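Local coordinates for gram-negative insecticidal protein (Chromobacterium piscinae, PDB 6FBM) that acts as an insecticidal toxin of the MACPF family, probably by forming pores in target membranes, at residues A[273-277]-A[278-282]. Sequence-based numbering, arbitrary orientation.
Sequences MDFST and ESLQP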
ATOM      1  N   MET A 273      -3.553 -28.477   4.440  1.00 12.85           N
ATOM      2  CA  MET A 273      -4.672 -28.818   3.591  1.00 13.48           C
ATOM      3  C   MET A 273      -4.746 -30.275   3.161  1.00 13.60           C
ATOM      4  O   MET A 273      -5.643 -30.613   2.385  1.00 14.12           O
ATOM      5  CB  MET A 273      -4.691 -27.917   2.351  1.00 13.99           C
ATOM      6  CG  MET A 273      -3.368 -27.727   1.634  1.00 14.39           C
ATOM      7  SD  MET A 273      -2.608 -29.143   0.815  1.00 15.98           S
ATOM      8  CE  MET A 273      -3.787 -29.411  -0.471  1.00 15.44           C
ATOM      9  N   ASP A 274      -3.851 -31.140   3.624  1.00 13.33           N
ATOM     10  CA  ASP A 274      -3.939 -32.537   3.267  1.00 13.94           C
ATOM     11  C   ASP A 274      -3.176 -33.388   4.252  1.00 14.46           C
ATOM     12  O   ASP A 274      -2.236 -32.928   4.922  1.00 13.68           O
ATOM     13  CB  ASP A 274      -3.409 -32.769   1.845  1.00 14.43           C
ATOM     14  CG  ASP A 274      -4.105 -33.932   1.110  1.00 14.86           C
ATOM     15  OD1 ASP A 274      -5.063 -34.528   1.650  1.00 14.21           O
ATOM     16  OD2 ASP A 274      -3.661 -34.221  -0.037  1.00 16.66           O
ATOM     17  N   PHE A 275      -3.600 -34.643   4.337  1.00 15.69           N
ATOM     18  CA  PHE A 275      -3.043 -35.612   5.244  1.00 16.71           C
ATOM     19  C   PHE A 275      -2.482 -36.754   4.436  1.00 18.31           C
ATOM     20  O   PHE A 275      -3.014 -37.082   3.352  1.00 19.69           O
ATOM     21  CB  PHE A 275      -4.140 -36.176   6.116  1.00 16.66           C
ATOM     22  CG  PHE A 275      -4.664 -35.245   7.152  1.00 16.70           C
ATOM     23  CD1 PHE A 275      -3.921 -34.182   7.644  1.00 16.89           C
ATOM     24  CD2 PHE A 275      -5.902 -35.502   7.720  1.00 17.18           C
ATOM     25  CE1 PHE A 275      -4.418 -33.388   8.649  1.00 17.49           C
ATOM     26  CE2 PHE A 275      -6.406 -34.710   8.718  1.00 17.10           C
ATOM     27  CZ  PHE A 275      -5.659 -33.653   9.187  1.00 17.50           C
ATOM     28  N   SER A 276      -1.426 -37.356   4.979  1.00 19.16           N
ATOM     29  CA  SER A 276      -0.835 -38.565   4.469  1.00 20.37           C
ATOM     30  C   SER A 276      -1.111 -39.664   5.489  1.00 22.51           C
ATOM     31  O   SER A 276      -1.723 -39.403   6.527  1.00 25.77           O
ATOM     32  CB  SER A 276       0.675 -38.375   4.371  1.00 21.14           C
ATOM     33  OG  SER A 276       1.282 -38.485   5.668  1.00 21.10           O
ATOM     34  N   THR A 277      -0.589 -40.871   5.250  1.00 23.91           N
ATOM     35  CA  THR A 277      -0.822 -41.978   6.173  1.00 25.43           C
ATOM     36  C   THR A 277      -0.247 -41.725   7.563  1.00 26.39           C
ATOM     37  O   THR A 277      -0.667 -42.374   8.495  1.00 27.27           O
ATOM     38  CB  THR A 277      -0.273 -43.335   5.672  1.00 24.89           C
ATOM     39  OG1 THR A 277       1.111 -43.208   5.385  1.00 25.41           O
ATOM     40  CG2 THR A 277      -0.974 -43.796   4.425  1.00 25.37           C
ATOM     41  N   GLU A 278       0.709 -40.814   7.696  1.00 28.28           N
ATOM     42  CA  GLU A 278       1.343 -40.513   8.996  1.00 29.95           C
ATOM     43  C   GLU A 278       0.862 -39.228   9.675  1.00 25.83           C
ATOM     44  O   GLU A 278       1.413 -38.840  10.705  1.00 23.91           O
ATOM     45  CB  GLU A 278       2.882 -40.457   8.835  1.00 32.53           C
ATOM     46  CG  GLU A 278       3.551 -41.755   8.367  1.00 36.34           C
ATOM     47  CD  GLU A 278       3.257 -42.961   9.253  1.00 38.77           C
ATOM     48  OE1 GLU A 278       3.197 -42.828  10.485  1.00 42.55           O
ATOM     49  OE2 GLU A 278       3.065 -44.058   8.705  1.00 47.73           O
ATOM     50  N   SER A 279      -0.162 -38.575   9.118  1.00 22.90           N
ATOM     51  CA  SER A 279      -0.516 -37.216   9.544  1.00 20.29           C
ATOM     52  C   SER A 279      -1.037 -37.147  10.961  1.00 18.96           C
ATOM     53  O   SER A 279      -0.522 -36.386  11.756  1.00 17.99           O
ATOM     54  CB  SER A 279      -1.512 -36.590   8.590  1.00 19.22           C
ATOM     55  OG  SER A 279      -0.865 -36.303   7.381  1.00 18.42           O
ATOM     56  N   LEU A 280      -2.039 -37.958  11.271  1.00 19.01           N
ATOM     57  CA  LEU A 280      -2.644 -37.958  12.590  1.00 18.18           C
ATOM     58  C   LEU A 280      -1.992 -39.034  13.447  1.00 19.49           C
ATOM     59  O   LEU A 280      -1.937 -40.189  13.043  1.00 18.90           O
ATOM     60  CB  LEU A 280      -4.135 -38.199  12.459  1.00 17.84           C
ATOM     61  CG  LEU A 280      -4.860 -37.065  11.744  1.00 16.71           C
ATOM     62  CD1 LEU A 280      -6.243 -37.504  11.334  1.00 16.42           C
ATOM     63  CD2 LEU A 280      -4.952 -35.839  12.636  1.00 16.30           C
ATOM     64  N   GLN A 281      -1.463 -38.644  14.610  1.00 20.05           N
ATOM     65  CA  GLN A 281      -0.821 -39.577  15.522  1.00 19.38           C
ATOM     66  C   GLN A 281      -1.525 -39.463  16.850  1.00 20.23           C
ATOM     67  O   GLN A 281      -1.933 -38.382  17.233  1.00 19.87           O
ATOM     68  CB  GLN A 281       0.661 -39.253  15.666  1.00 19.05           C
ATOM     69  CG  GLN A 281       1.460 -39.491  14.389  1.00 18.53           C
ATOM     70  CD  GLN A 281       1.418 -40.949  13.939  1.00 18.38           C
ATOM     71  OE1 GLN A 281       1.536 -41.849  14.749  1.00 16.40           O
ATOM     72  NE2 GLN A 281       1.231 -41.176  12.638  1.00 17.83           N
ATOM     73  N   PRO A 282      -1.730 -40.600  17.541  1.00 20.06           N
ATOM     74  CA  PRO A 282      -2.489 -40.581  18.782  1.00 19.23           C
ATOM     75  C   PRO A 282      -1.709 -39.966  19.910  1.00 18.96           C
ATOM     76  O   PRO A 282      -0.494 -40.164  19.992  1.00 19.77           O
ATOM     77  CB  PRO A 282      -2.662 -42.059  19.082  1.00 20.09           C
ATOM     78  CG  PRO A 282      -1.451 -42.718  18.481  1.00 20.55           C
ATOM     79  CD  PRO A 282      -1.207 -41.948  17.230  1.00 20.36           C
TER
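Ser276 and Ser279 close a type I beta turn, and their two side chains show how a short loop can brace itself with its own hydroxyls. The turn links strand 271-274 to strand 280-282, both paired antiparallel with strand 170-177 in the branched, curled sheet of the MACPF domain.

Three hydrogen bonds hold the turn. Ser279 N reaches back to Ser276 O at 3.1 Å, the bond that closes the turn, with the donor lying well above the carbonyl plane. In the reverse sense Ser276 N gives its hydrogen to Ser279 OG over 2.7 Å, nearly straight at 160°; the rotation that sets OG beside its own backbone N, opposite the carbonyl carbon (chi1 -71°), brings the hydroxyl there. Ser276 OG takes the third, from Glu278 N at 3.1 Å, and Ser276 is thereby an ST turn residue as well: chi1 of 77° tucks its hydroxyl between backbone N and carbonyl carbon, facing the amide two residues on. Both hydroxyls are also bonded to Glu174, Ser276 OG most strongly to its carboxylate OE1 and Ser279 OG to its backbone O, so the turn is pinned to strand 170-177.

Apolar packing fills the buried side. Leu280 CG sits over one face of the Phe275 ring, offset toward the rim, with Leu280 CD1 3.8 Å from Phe275 CE2 and Leu280 CD2 near Phe275 CZ. Ser279 CB meets the ring obliquely, 3.5 Å from Phe275 CD1. Tyr23 packs edge-to-face with the same ring.

On the outgoing side, Gln281 curls back toward the turn so that its NE2 bonds to Glu278 O, 3.0 Å from it; that oxygen lies almost in the plane of the Gln281 amide, though NE2 stands well above the Glu278 carbonyl plane.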